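Local coordinates for capsular polysaccharide export system protein KpsC (Thermosulfurimonas dismutans, PDB 6MGD), which adds Kdo in beta-2,7 linkage, probably in making the conserved glycolipid by which Gram-negative capsules are attached to the cell, at residues W49-E54 against I96-T101; P159-V162 against S167-F170; S172-T177 against D273-P278; L179-S184 against T258-P263. One frame throughout, in Å; residues are numbered along the deposited sequence.

Contact 1: W49-E54 against I96-T101; sequences WGSTLE and IYYDAT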
loop_
_atom_site.group_PDB
_atom_site.type_symbol
_atom_site.label_atom_id
_atom_site.label_comp_id
_atom_site.label_asym_id
_atom_site.label_seq_id
_atom_site.Cartn_x
_atom_site.Cartn_y
_atom_site.Cartn_z
ATOM N N TRP A 49 -2.888 -10.318 -10.673
ATOM C CA TRP A 49 -2.063 -9.857 -9.566
ATOM C C TRP A 49 -1.384 -8.545 -9.934
ATOM O O TRP A 49 -0.587 -8.497 -10.878
ATOM C CB TRP A 49 -1.015 -10.901 -9.186
ATOM C CG TRP A 49 -0.214 -10.486 -7.997
ATOM C CD1 TRP A 49 0.998 -9.864 -8.001
ATOM C CD2 TRP A 49 -0.582 -10.639 -6.621
ATOM N NE1 TRP A 49 1.416 -9.631 -6.713
ATOM C CE2 TRP A 49 0.462 -10.098 -5.847
ATOM C CE3 TRP A 49 -1.691 -11.190 -5.969
ATOM C CZ2 TRP A 49 0.432 -10.089 -4.454
ATOM C CZ3 TRP A 49 -1.718 -11.179 -4.587
ATOM C CH2 TRP A 49 -0.664 -10.632 -3.845
ATOM N N GLY A 50 -1.694 -7.493 -9.182
ATOM C CA GLY A 50 -0.991 -6.233 -9.347
ATOM C C GLY A 50 -1.166 -5.666 -10.741
ATOM O O GLY A 50 -2.273 -5.621 -11.289
ATOM N N SER A 51 -0.055 -5.233 -11.329
ATOM C CA SER A 51 -0.045 -4.620 -12.655
ATOM C C SER A 51 0.400 -5.603 -13.730
ATOM O O SER A 51 1.122 -5.234 -14.661
ATOM C CB SER A 51 0.849 -3.384 -12.652
ATOM O OG SER A 51 0.416 -2.453 -11.676
ATOM N N THR A 52 -0.024 -6.863 -13.623
ATOM C CA THR A 52 0.414 -7.876 -14.578
ATOM C C THR A 52 -0.067 -7.557 -15.988
ATOM O O THR A 52 0.692 -7.691 -16.956
ATOM C CB THR A 52 -0.077 -9.257 -14.137
ATOM O OG1 THR A 52 0.498 -9.582 -12.866
ATOM C CG2 THR A 52 0.321 -10.317 -15.148
ATOM N N LEU A 53 -1.320 -7.122 -16.125
ATOM C CA LEU A 53 -1.846 -6.811 -17.449
ATOM C C LEU A 53 -1.173 -5.576 -18.037
ATOM O O LEU A 53 -0.891 -5.532 -19.240
ATOM C CB LEU A 53 -3.360 -6.618 -17.378
ATOM C CG LEU A 53 -4.142 -7.808 -16.819
ATOM C CD1 LEU A 53 -5.622 -7.476 -16.672
ATOM C CD2 LEU A 53 -3.945 -9.031 -17.699
ATOM N N GLU A 54 -0.902 -4.567 -17.205
ATOM C CA GLU A 54 -0.255 -3.357 -17.702
ATOM C C GLU A 54 1.189 -3.624 -18.110
ATOM O O GLU A 54 1.682 -3.037 -19.080
ATOM C CB GLU A 54 -0.315 -2.251 -16.647
ATOM C CG GLU A 54 -1.697 -1.641 -16.446
ATOM C CD GLU A 54 -2.633 -2.541 -15.661
ATOM O OE1 GLU A 54 -2.138 -3.403 -14.904
ATOM O OE2 GLU A 54 -3.865 -2.386 -15.801
ATOM N N ILE A 96 -6.097 -0.440 -8.978
ATOM C CA ILE A 96 -5.340 -0.896 -7.821
ATOM C C ILE A 96 -4.821 0.337 -7.097
ATOM O O ILE A 96 -4.646 1.400 -7.701
ATOM C CB ILE A 96 -4.202 -1.867 -8.231
ATOM C CG1 ILE A 96 -3.717 -2.665 -7.019
ATOM C CG2 ILE A 96 -3.055 -1.121 -8.883
ATOM C CD1 ILE A 96 -2.977 -3.927 -7.384
ATOM N N TYR A 97 -4.582 0.196 -5.791
ATOM C CA TYR A 97 -4.394 1.370 -4.943
ATOM C C TYR A 97 -3.140 2.155 -5.318
ATOM O O TYR A 97 -3.139 3.389 -5.252
ATOM C CB TYR A 97 -4.357 0.956 -3.468
ATOM C CG TYR A 97 -3.242 0.003 -3.090
ATOM C CD1 TYR A 97 -3.446 -1.372 -3.083
ATOM C CD2 TYR A 97 -1.989 0.480 -2.723
ATOM C CE1 TYR A 97 -2.430 -2.244 -2.734
ATOM C CE2 TYR A 97 -0.967 -0.383 -2.373
ATOM C CZ TYR A 97 -1.192 -1.742 -2.380
ATOM O OH TYR A 97 -0.173 -2.601 -2.028
ATOM N N TYR A 98 -2.068 1.472 -5.712
ATOM C CA TYR A 98 -0.816 2.164 -5.990
ATOM C C TYR A 98 -0.744 2.719 -7.405
ATOM O O TYR A 98 0.242 3.383 -7.743
ATOM C CB TYR A 98 0.384 1.242 -5.730
ATOM C CG TYR A 98 0.401 -0.034 -6.543
ATOM C CD1 TYR A 98 0.774 -0.026 -7.885
ATOM C CD2 TYR A 98 0.071 -1.252 -5.961
ATOM C CE1 TYR A 98 0.794 -1.186 -8.627
ATOM C CE2 TYR A 98 0.092 -2.421 -6.696
ATOM C CZ TYR A 98 0.454 -2.380 -8.029
ATOM O OH TYR A 98 0.480 -3.538 -8.765
ATOM N N ASP A 99 -1.750 2.466 -8.237
ATOM C CA ASP A 99 -1.778 2.977 -9.606
ATOM C C ASP A 99 -2.501 4.317 -9.586
ATOM O O ASP A 99 -3.733 4.372 -9.563
ATOM C CB ASP A 99 -2.457 1.981 -10.540
ATOM C CG ASP A 99 -2.117 2.220 -11.998
ATOM O OD1 ASP A 99 -1.951 3.394 -12.394
ATOM O OD2 ASP A 99 -2.011 1.228 -12.749
ATOM N N ALA A 100 -1.731 5.402 -9.586
ATOM C CA ALA A 100 -2.282 6.749 -9.583
ATOM C C ALA A 100 -2.563 7.275 -10.984
ATOM O O ALA A 100 -3.023 8.413 -11.121
ATOM C CB ALA A 100 -1.333 7.708 -8.855
ATOM N N THR A 101 -2.296 6.487 -12.023
ATOM C CA THR A 101 -2.573 6.941 -13.380
ATOM C C THR A 101 -4.012 6.663 -13.786
ATOM O O THR A 101 -4.555 7.363 -14.647
ATOM C CB THR A 101 -1.618 6.271 -14.365
ATOM O OG1 THR A 101 -1.948 4.881 -14.481
ATOM C CG2 THR A 101 -0.180 6.407 -13.882
#
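Tyr-98 OH is met by two neighbouring residues at once: Ser-51 OG lies 3.1 Å from Tyr-98 OH in a hydrogen bond that either hydroxyl could donate, and Gly-50 CA lies equally near. Both belong to the type II' beta turn that leads from strand 44-49 into helix 52-56, a strand-turn-helix passage in the N-terminal sheet of the GT-B fold. Serine and tyrosine suit this buried place because their single bond gives each hydroxyl a polar partner.

Gly-50 suits its position because its phi is positive (61°) and, having no side chain, it brings bare backbone up to the phenol. Its CA also takes the methyl CD1 of Ile-96, 3.6 Å away. Ile-96 serves twice, since its CG2 lies over the centre of the Tyr-98 ring, while Ser-51 OG comes to that ring at its edge.

Backbone turns stiffen both partners. Trp-49 O accepts from Thr-52 N and from the Thr-52 hydroxyl, closing the first turn. On the other segment a type I turn runs from Ile-96 to Asp-99. Asp-99, which ends that turn, begins an Asx turn: its OD1 accepts from Thr-101 N at 3.1 Å and, through its syn lone pair, from Thr-101 OG1.

Contact 2: P159-V162 against S167-F170; sequences PGQV and SIKF
Ile-168 and Gln-161 carry this contact, their side chains running alongside one another head to tail between helix 166-169 and the loop that follows strand 155-159. No hydrogen bond joins the segments, so they meet by van der Waals contact alone. The outer end of the isoleucine does the touching: Ile-168 CG1 lies 3.4 Å from Gln-161 NE2, and Ile-168 CD1 is 4.0 Å from Gln-161 CB. The same methyl reaches the backbone of the next residue, with Ile-168 CD1 at 3.6 Å from Val-162 O. CG1 of Ile-168 stands opposite its own carbonyl carbon (chi1 -55°) and the chain continues straight through chi2, which sends CD1 out to the loop.

Gln-161 is suited to the spot because its extended chain carries the amide along Ile-168, which lies against Gln-161 CB and NE2. Gln-161 OE1 accepts from Thr-243 N, so the amide is held from a third part of the chain. Ser-167 shares that partner, its OG being hydrogen-bonded to Thr-243 OG1; its approach to Gln-161 NE2, at 3.8 Å, is packing and not a bond. The threonine thus positions both residues through one backbone and one side-chain bond.

The arrangement belongs to the parallel, Rossmann-like sheet of the GT-B fold. The loop leaves the C-terminal end of strand 155-159, and the short helix 166-169 folds back against it, with Thr-243 arriving from the loop after the adjacent strand 238-241, and Gln-161 N hydrogen-bonded to Asn-178 OD1 at the start of helix 178-188.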
loop_
_atom_site.group_PDB
_atom_site.type_symbol
_atom_site.label_atom_id
_atom_site.label_comp_id
_atom_site.label_asym_id
_atom_site.label_seq_id
_atom_site.Cartn_x
_atom_site.Cartn_y
_atom_site.Cartn_z
ATOM N N PRO A 159 12.662 6.345 4.013
ATOM C CA PRO A 159 12.729 4.888 3.826
ATOM C C PRO A 159 12.962 4.557 2.360
ATOM O O PRO A 159 12.183 4.953 1.491
ATOM C CB PRO A 159 11.351 4.410 4.301
ATOM C CG PRO A 159 10.450 5.567 4.027
ATOM C CD PRO A 159 11.279 6.822 4.189
ATOM N N GLY A 160 14.048 3.841 2.085
ATOM C CA GLY A 160 14.308 3.402 0.730
ATOM C C GLY A 160 13.345 2.315 0.291
ATOM O O GLY A 160 12.801 1.562 1.099
ATOM N N GLN A 161 13.133 2.239 -1.018
ATOM C CA GLN A 161 12.265 1.238 -1.615
ATOM C C GLN A 161 13.050 0.402 -2.614
ATOM O O GLN A 161 14.143 0.775 -3.049
ATOM C CB GLN A 161 11.066 1.882 -2.325
ATOM C CG GLN A 161 10.152 2.702 -1.433
ATOM C CD GLN A 161 8.986 3.295 -2.201
ATOM O OE1 GLN A 161 8.607 4.447 -1.986
ATOM N NE2 GLN A 161 8.411 2.509 -3.106
ATOM N N VAL A 162 12.477 -0.740 -2.977
ATOM C CA VAL A 162 12.980 -1.511 -4.108
ATOM C C VAL A 162 12.534 -0.800 -5.378
ATOM O O VAL A 162 11.334 -0.630 -5.617
ATOM C CB VAL A 162 12.471 -2.957 -4.066
ATOM C CG1 VAL A 162 13.347 -3.852 -4.934
ATOM C CG2 VAL A 162 12.434 -3.457 -2.633
ATOM N N SER A 167 4.651 0.258 -7.469
ATOM C CA SER A 167 4.160 1.517 -6.919
ATOM C C SER A 167 5.019 2.704 -7.332
ATOM O O SER A 167 4.548 3.843 -7.283
ATOM C CB SER A 167 4.083 1.441 -5.393
ATOM O OG SER A 167 5.350 1.169 -4.825
ATOM N N ILE A 168 6.270 2.477 -7.726
ATOM C CA ILE A 168 7.074 3.573 -8.251
ATOM C C ILE A 168 6.796 3.777 -9.735
ATOM O O ILE A 168 6.764 4.913 -10.223
ATOM C CB ILE A 168 8.564 3.307 -7.981
ATOM C CG1 ILE A 168 8.800 3.062 -6.486
ATOM C CG2 ILE A 168 9.414 4.473 -8.475
ATOM C CD1 ILE A 168 10.247 2.802 -6.137
ATOM N N LYS A 169 6.571 2.682 -10.463
ATOM C CA LYS A 169 6.295 2.774 -11.891
ATOM C C LYS A 169 4.975 3.488 -12.154
ATOM O O LYS A 169 4.915 4.417 -12.965
ATOM C CB LYS A 169 6.293 1.375 -12.508
ATOM C CG LYS A 169 6.042 1.369 -14.007
ATOM C CD LYS A 169 6.170 -0.030 -14.585
ATOM C CE LYS A 169 5.801 -0.053 -16.064
ATOM N NZ LYS A 169 5.830 -1.433 -16.625
ATOM N N PHE A 170 3.906 3.073 -11.477
ATOM C CA PHE A 170 2.584 3.644 -11.699
ATOM C C PHE A 170 2.169 4.642 -10.627
ATOM O O PHE A 170 1.062 5.185 -10.704
ATOM C CB PHE A 170 1.536 2.529 -11.787
ATOM C CG PHE A 170 1.807 1.524 -12.865
ATOM C CD1 PHE A 170 2.523 0.370 -12.590
ATOM C CD2 PHE A 170 1.342 1.729 -14.152
ATOM C CE1 PHE A 170 2.774 -0.560 -13.584
ATOM C CE2 PHE A 170 1.588 0.803 -15.149
ATOM C CZ PHE A 170 2.305 -0.343 -14.864
#

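Contact 3: S172-T177 against D273-P278; sequences SPYIKT and DIYPHP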
loop_
_atom_site.group_PDB
_atom_site.type_symbol
_atom_site.label_atom_id
_atom_site.label_comp_id
_atom_site.label_asym_id
_atom_site.label_seq_id
_atom_site.Cartn_x
_atom_site.Cartn_y
_atom_site.Cartn_z
ATOM N N SER A 172 4.664 7.024 -9.065
ATOM C CA SER A 172 5.580 8.153 -8.962
ATOM C C SER A 172 5.682 8.853 -10.308
ATOM O O SER A 172 6.223 8.272 -11.261
ATOM C CB SER A 172 6.961 7.691 -8.493
ATOM O OG SER A 172 7.818 8.800 -8.282
ATOM N N PRO A 173 5.192 10.089 -10.439
ATOM C CA PRO A 173 5.151 10.722 -11.766
ATOM C C PRO A 173 6.499 11.209 -12.268
ATOM O O PRO A 173 6.635 11.433 -13.477
ATOM C CB PRO A 173 4.184 11.896 -11.561
ATOM C CG PRO A 173 4.329 12.237 -10.113
ATOM C CD PRO A 173 4.571 10.928 -9.399
ATOM N N TYR A 174 7.495 11.378 -11.397
ATOM C CA TYR A 174 8.743 12.011 -11.813
ATOM C C TYR A 174 9.969 11.310 -11.240
ATOM O O TYR A 174 10.850 10.880 -11.992
ATOM C CB TYR A 174 8.737 13.486 -11.406
ATOM C CG TYR A 174 9.907 14.286 -11.926
ATOM C CD1 TYR A 174 10.086 14.486 -13.289
ATOM C CD2 TYR A 174 10.823 14.861 -11.055
ATOM C CE1 TYR A 174 11.151 15.223 -13.772
ATOM C CE2 TYR A 174 11.890 15.601 -11.527
ATOM C CZ TYR A 174 12.049 15.779 -12.887
ATOM O OH TYR A 174 13.110 16.517 -13.361
ATOM N N ILE A 175 10.039 11.196 -9.915
ATOM C CA ILE A 175 11.187 10.581 -9.256
ATOM C C ILE A 175 11.050 9.067 -9.333
ATOM O O ILE A 175 9.992 8.511 -9.021
ATOM C CB ILE A 175 11.297 11.060 -7.800
ATOM C CG1 ILE A 175 11.439 12.584 -7.751
ATOM C CG2 ILE A 175 12.470 10.388 -7.097
ATOM C CD1 ILE A 175 11.456 13.148 -6.345
ATOM N N LYS A 176 12.122 8.392 -9.754
ATOM C CA LYS A 176 12.086 6.949 -9.945
ATOM C C LYS A 176 13.149 6.175 -9.178
ATOM O O LYS A 176 13.100 4.941 -9.180
ATOM C CB LYS A 176 12.217 6.600 -11.436
ATOM C CG LYS A 176 10.891 6.350 -12.136
ATOM C CD LYS A 176 10.064 7.617 -12.223
ATOM C CE LYS A 176 8.740 7.367 -12.919
ATOM N NZ LYS A 176 7.880 6.426 -12.152
ATOM N N THR A 177 14.103 6.842 -8.533
ATOM C CA THR A 177 15.169 6.151 -7.821
ATOM C C THR A 177 15.280 6.686 -6.401
ATOM O O THR A 177 14.769 7.761 -6.076
ATOM C CB THR A 177 16.521 6.301 -8.536
ATOM O OG1 THR A 177 16.870 7.689 -8.618
ATOM C CG2 THR A 177 16.458 5.711 -9.937
ATOM N N ASP A 273 2.334 17.248 -0.258
ATOM C CA ASP A 273 2.746 16.566 -1.476
ATOM C C ASP A 273 3.635 17.477 -2.312
ATOM O O ASP A 273 3.275 18.626 -2.588
ATOM C CB ASP A 273 1.522 16.127 -2.279
ATOM C CG ASP A 273 0.573 15.264 -1.462
ATOM O OD1 ASP A 273 1.051 14.556 -0.549
ATOM O OD2 ASP A 273 -0.647 15.296 -1.731
ATOM N N ILE A 274 4.800 16.958 -2.705
ATOM C CA ILE A 274 5.715 17.732 -3.540
ATOM C C ILE A 274 5.091 17.991 -4.905
ATOM O O ILE A 274 4.988 19.139 -5.353
ATOM C CB ILE A 274 7.067 17.008 -3.665
ATOM C CG1 ILE A 274 7.731 16.888 -2.293
ATOM C CG2 ILE A 274 7.973 17.740 -4.646
ATOM C CD1 ILE A 274 8.146 18.217 -1.694
ATOM N N TYR A 275 4.666 16.932 -5.582
ATOM C CA TYR A 275 3.982 17.074 -6.859
ATOM C C TYR A 275 2.493 16.853 -6.665
ATOM O O TYR A 275 2.099 15.827 -6.093
ATOM C CB TYR A 275 4.533 16.076 -7.874
ATOM C CG TYR A 275 6.043 16.089 -7.968
ATOM C CD1 TYR A 275 6.714 17.156 -8.552
ATOM C CD2 TYR A 275 6.798 15.034 -7.474
ATOM C CE1 TYR A 275 8.094 17.173 -8.638
ATOM C CE2 TYR A 275 8.179 15.042 -7.556
ATOM C CZ TYR A 275 8.822 16.113 -8.139
ATOM O OH TYR A 275 10.195 16.124 -8.222
ATOM N N PRO A 276 1.641 17.777 -7.104
ATOM C CA PRO A 276 0.205 17.638 -6.839
ATOM C C PRO A 276 -0.386 16.450 -7.578
ATOM O O PRO A 276 0.031 16.108 -8.688
ATOM C CB PRO A 276 -0.387 18.957 -7.356
ATOM C CG PRO A 276 0.788 19.876 -7.568
ATOM C CD PRO A 276 1.950 18.990 -7.876
ATOM N N HIS A 277 -1.373 15.819 -6.949
ATOM C CA HIS A 277 -2.040 14.701 -7.604
ATOM C C HIS A 277 -3.037 15.229 -8.630
ATOM O O HIS A 277 -3.882 16.065 -8.293
ATOM C CB HIS A 277 -2.752 13.807 -6.595
ATOM C CG HIS A 277 -3.124 12.466 -7.148
ATOM N ND1 HIS A 277 -4.174 12.287 -8.023
ATOM C CD2 HIS A 277 -2.571 11.243 -6.968
ATOM C CE1 HIS A 277 -4.258 11.009 -8.350
ATOM N NE2 HIS A 277 -3.296 10.356 -7.725
ATOM N N PRO A 278 -2.974 14.764 -9.882
ATOM C CA PRO A 278 -3.818 15.347 -10.937
ATOM C C PRO A 278 -5.298 15.031 -10.805
ATOM O O PRO A 278 -6.092 15.573 -11.585
ATOM C CB PRO A 278 -3.250 14.730 -12.226
ATOM C CG PRO A 278 -1.919 14.141 -11.842
ATOM C CD PRO A 278 -2.039 13.757 -10.408
#
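Pro-173 and Tyr-275 mark the closest approach of two backbones, their CA atoms 8.1 Å apart; both run irregularly, apart from Asp-273 at the end of strand 272-273. At this spacing side chains alone bridge the gap, and no hydrogen bond crosses. Within the segment 172-177 the chain bends sharply enough for Lys-176 to return its ammonium to Ser-172 O, in the plane of that carbonyl.

Tyr-275 is the centrepiece, its ring held between Tyr-174 and Ile-274, with Ile-175 at the edge. The two tyrosine rings meet obliquely, with centroids 5.7 Å apart and planes at 67°. The phenol oxygen makes the nearest touch: Tyr-275 OH lies 3.2 Å from Tyr-174 CD2, oblique to that ring. Tyr-174 CB rests over one face of the Tyr-275 ring, toward its rim, and Ile-274 CG2 covers the centre of the opposite face. Ile-175 CD1 sits in the plane of the same ring, 4.0 Å from Tyr-275 CE2. A broad, flat side chain suits this position, since its two faces and its edge serve different aliphatic neighbours. Pro-173 adds a stiff, compact ring at the base, where its CG lies 4.4 Å from Tyr-275 CB.

The contact joins two loops at the partly exposed rim of the Rossmann-like domain. Thr-177 is the N-cap of helix 178-188, its OG1 bonded to Glu-180 N, and Ile-175 packs on that helix at Leu-181 and Ser-184. The loop 274-278 leaves strand 272-273, the edge of the parallel sheet, and runs on toward helix 286-296.

Contact 4: L179-S184 against T258-P263; sequences LELLKS and TCYGHP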
loop_
_atom_site.group_PDB
_atom_site.type_symbol
_atom_site.label_atom_id
_atom_site.label_comp_id
_atom_site.label_asym_id
_atom_site.label_seq_id
_atom_site.Cartn_x
_atom_site.Cartn_y
_atom_site.Cartn_z
ATOM N N LEU A 179 18.176 7.520 -5.115
ATOM C CA LEU A 179 19.159 8.597 -5.190
ATOM C C LEU A 179 18.500 9.913 -5.579
ATOM O O LEU A 179 18.794 10.960 -4.990
ATOM C CB LEU A 179 20.264 8.235 -6.184
ATOM C CG LEU A 179 21.062 6.955 -5.917
ATOM C CD1 LEU A 179 20.372 5.717 -6.495
ATOM C CD2 LEU A 179 22.478 7.087 -6.458
ATOM N N GLU A 180 17.605 9.880 -6.570
ATOM C CA GLU A 180 16.848 11.077 -6.919
ATOM C C GLU A 180 15.926 11.503 -5.785
ATOM O O GLU A 180 15.713 12.704 -5.579
ATOM C CB GLU A 180 16.047 10.839 -8.200
ATOM C CG GLU A 180 16.885 10.849 -9.468
ATOM C CD GLU A 180 17.576 12.179 -9.692
ATOM O OE1 GLU A 180 18.818 12.195 -9.825
ATOM O OE2 GLU A 180 16.873 13.212 -9.725
ATOM N N LEU A 181 15.371 10.543 -5.043
ATOM C CA LEU A 181 14.579 10.890 -3.870
ATOM C C LEU A 181 15.441 11.581 -2.823
ATOM O O LEU A 181 15.118 12.683 -2.365
ATOM C CB LEU A 181 13.921 9.639 -3.288
ATOM C CG LEU A 181 13.174 9.848 -1.968
ATOM C CD1 LEU A 181 12.087 10.901 -2.124
ATOM C CD2 LEU A 181 12.589 8.536 -1.464
ATOM N N LEU A 182 16.556 10.950 -2.443
ATOM C CA LEU A 182 17.459 11.557 -1.472
ATOM C C LEU A 182 17.988 12.894 -1.971
ATOM O O LEU A 182 18.160 13.834 -1.185
ATOM C CB LEU A 182 18.610 10.603 -1.158
ATOM C CG LEU A 182 18.246 9.420 -0.262
ATOM C CD1 LEU A 182 19.439 8.498 -0.075
ATOM C CD2 LEU A 182 17.741 9.925 1.080
ATOM N N LYS A 183 18.252 12.998 -3.275
ATOM C CA LYS A 183 18.624 14.283 -3.856
ATOM C C LYS A 183 17.515 15.307 -3.654
ATOM O O LYS A 183 17.738 16.381 -3.087
ATOM C CB LYS A 183 18.940 14.118 -5.342
ATOM C CG LYS A 183 20.375 13.729 -5.640
ATOM C CD LYS A 183 20.597 13.551 -7.136
ATOM C CE LYS A 183 20.063 14.738 -7.925
ATOM N NZ LYS A 183 20.683 16.023 -7.496
ATOM N N SER A 184 16.299 14.973 -4.096
ATOM C CA SER A 184 15.181 15.902 -3.979
ATOM C C SER A 184 14.867 16.239 -2.527
ATOM O O SER A 184 14.446 17.364 -2.232
ATOM C CB SER A 184 13.946 15.320 -4.664
ATOM O OG SER A 184 12.840 16.195 -4.536
ATOM N N THR A 258 5.914 13.974 4.155
ATOM C CA THR A 258 5.986 14.613 2.848
ATOM C C THR A 258 6.119 13.535 1.781
ATOM O O THR A 258 6.951 12.631 1.908
ATOM C CB THR A 258 7.171 15.581 2.780
ATOM O OG1 THR A 258 6.971 16.649 3.713
ATOM C CG2 THR A 258 7.326 16.157 1.377
ATOM N N CYS A 259 5.298 13.623 0.740
ATOM C CA CYS A 259 5.285 12.636 -0.332
ATOM C C CYS A 259 5.932 13.223 -1.579
ATOM O O CYS A 259 5.565 14.316 -2.019
ATOM C CB CYS A 259 3.857 12.178 -0.640
ATOM S SG CYS A 259 3.062 11.262 0.705
ATOM N N TYR A 260 6.898 12.498 -2.138
ATOM C CA TYR A 260 7.548 12.905 -3.375
ATOM C C TYR A 260 6.994 12.183 -4.595
ATOM O O TYR A 260 7.372 12.522 -5.721
ATOM C CB TYR A 260 9.063 12.685 -3.273
ATOM C CG TYR A 260 9.739 13.620 -2.292
ATOM C CD1 TYR A 260 9.617 13.427 -0.921
ATOM C CD2 TYR A 260 10.498 14.698 -2.736
ATOM C CE1 TYR A 260 10.225 14.278 -0.021
ATOM C CE2 TYR A 260 11.114 15.555 -1.841
ATOM C CZ TYR A 260 10.974 15.339 -0.483
ATOM O OH TYR A 260 11.581 16.183 0.419
ATOM N N GLY A 261 6.121 11.201 -4.393
ATOM C CA GLY A 261 5.373 10.574 -5.464
ATOM C C GLY A 261 3.885 10.725 -5.224
ATOM O O GLY A 261 3.448 11.746 -4.684
ATOM N N HIS A 262 3.093 9.721 -5.599
ATOM C CA HIS A 262 1.640 9.752 -5.420
ATOM C C HIS A 262 1.150 8.424 -4.856
ATOM O O HIS A 262 0.473 7.653 -5.549
ATOM C CB HIS A 262 0.930 10.067 -6.735
ATOM C CG HIS A 262 1.088 11.483 -7.189
ATOM N ND1 HIS A 262 1.084 11.843 -8.521
ATOM C CD2 HIS A 262 1.242 12.632 -6.489
ATOM C CE1 HIS A 262 1.237 13.151 -8.620
ATOM N NE2 HIS A 262 1.337 13.654 -7.403
ATOM N N PRO A 263 1.461 8.130 -3.594
ATOM C CA PRO A 263 0.933 6.912 -2.970
ATOM C C PRO A 263 -0.565 7.032 -2.742
ATOM O O PRO A 263 -1.179 8.082 -2.962
ATOM C CB PRO A 263 1.695 6.826 -1.646
ATOM C CG PRO A 263 2.068 8.235 -1.342
ATOM C CD PRO A 263 2.333 8.886 -2.675
#
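Helix 178-188 packs here against the residue that follows the C-terminal end of strand 257-259, in the Rossmann-like domain of the GT-B fold. Leu-181 and Ser-184, three residues apart and so on one side of the helix, both meet this residue, Tyr-260.

The leucine lies roughly perpendicular to the tyrosine. Its methyl CD1 lies 3.6 Å from Tyr-260 CG, touching the root of the ring, and 3.7 Å from Tyr-260 CB. CG of Leu-181 points away from its own backbone N (chi1 174°), and this swings the branched end toward Tyr-260 although the residue starts off along the helix flank. Leucine fits because its methyl lies obliquely against the root of the ring and brings no polar group. Ser-184 approaches differently: its OG stands at the ring edge, near the plane, 3.3 Å from Tyr-260 CE2. A small residue allows the helix to come this near.

Leu-181 also leans on Val-158, so one side chain touches strand 155-159 and the residue after strand 257-259. The far end of the tyrosine is hydrogen-bonded to His-240 ND1 in strand 238-241.

The contact is therefore apolar at the root of the ring and polar beyond it. At its edge, the slightly positive C-H groups of the aromatic ring probably draw the Ser-184 oxygen, a weak electrostatic attraction short of a hydrogen bond, while the phenol is satisfied by the histidine.

The contacts follow one another from the N-terminal sheet into the Rossmann-like half of the molecule. Contact 1 hands over to contact 2, centres about 13 Å apart, through a probable hydrogen bond from Ala-100 N to Phe-170 O (3.0 Å). Ala-100 CB also touches His-277 NE2 of contact 3 at 3.5 Å, so loop 96-101 meets both. Contact 4 lies nested within the loop that contact 3 closes, their centres only about 7 Å apart. His-262 NE2 joins them by a probable hydrogen bond, 2.7 Å from Tyr-275 O. In GT-B enzymes the active site lies in the cleft between the two domains, and the junction of contacts 1 and 2 is consistent with such a boundary.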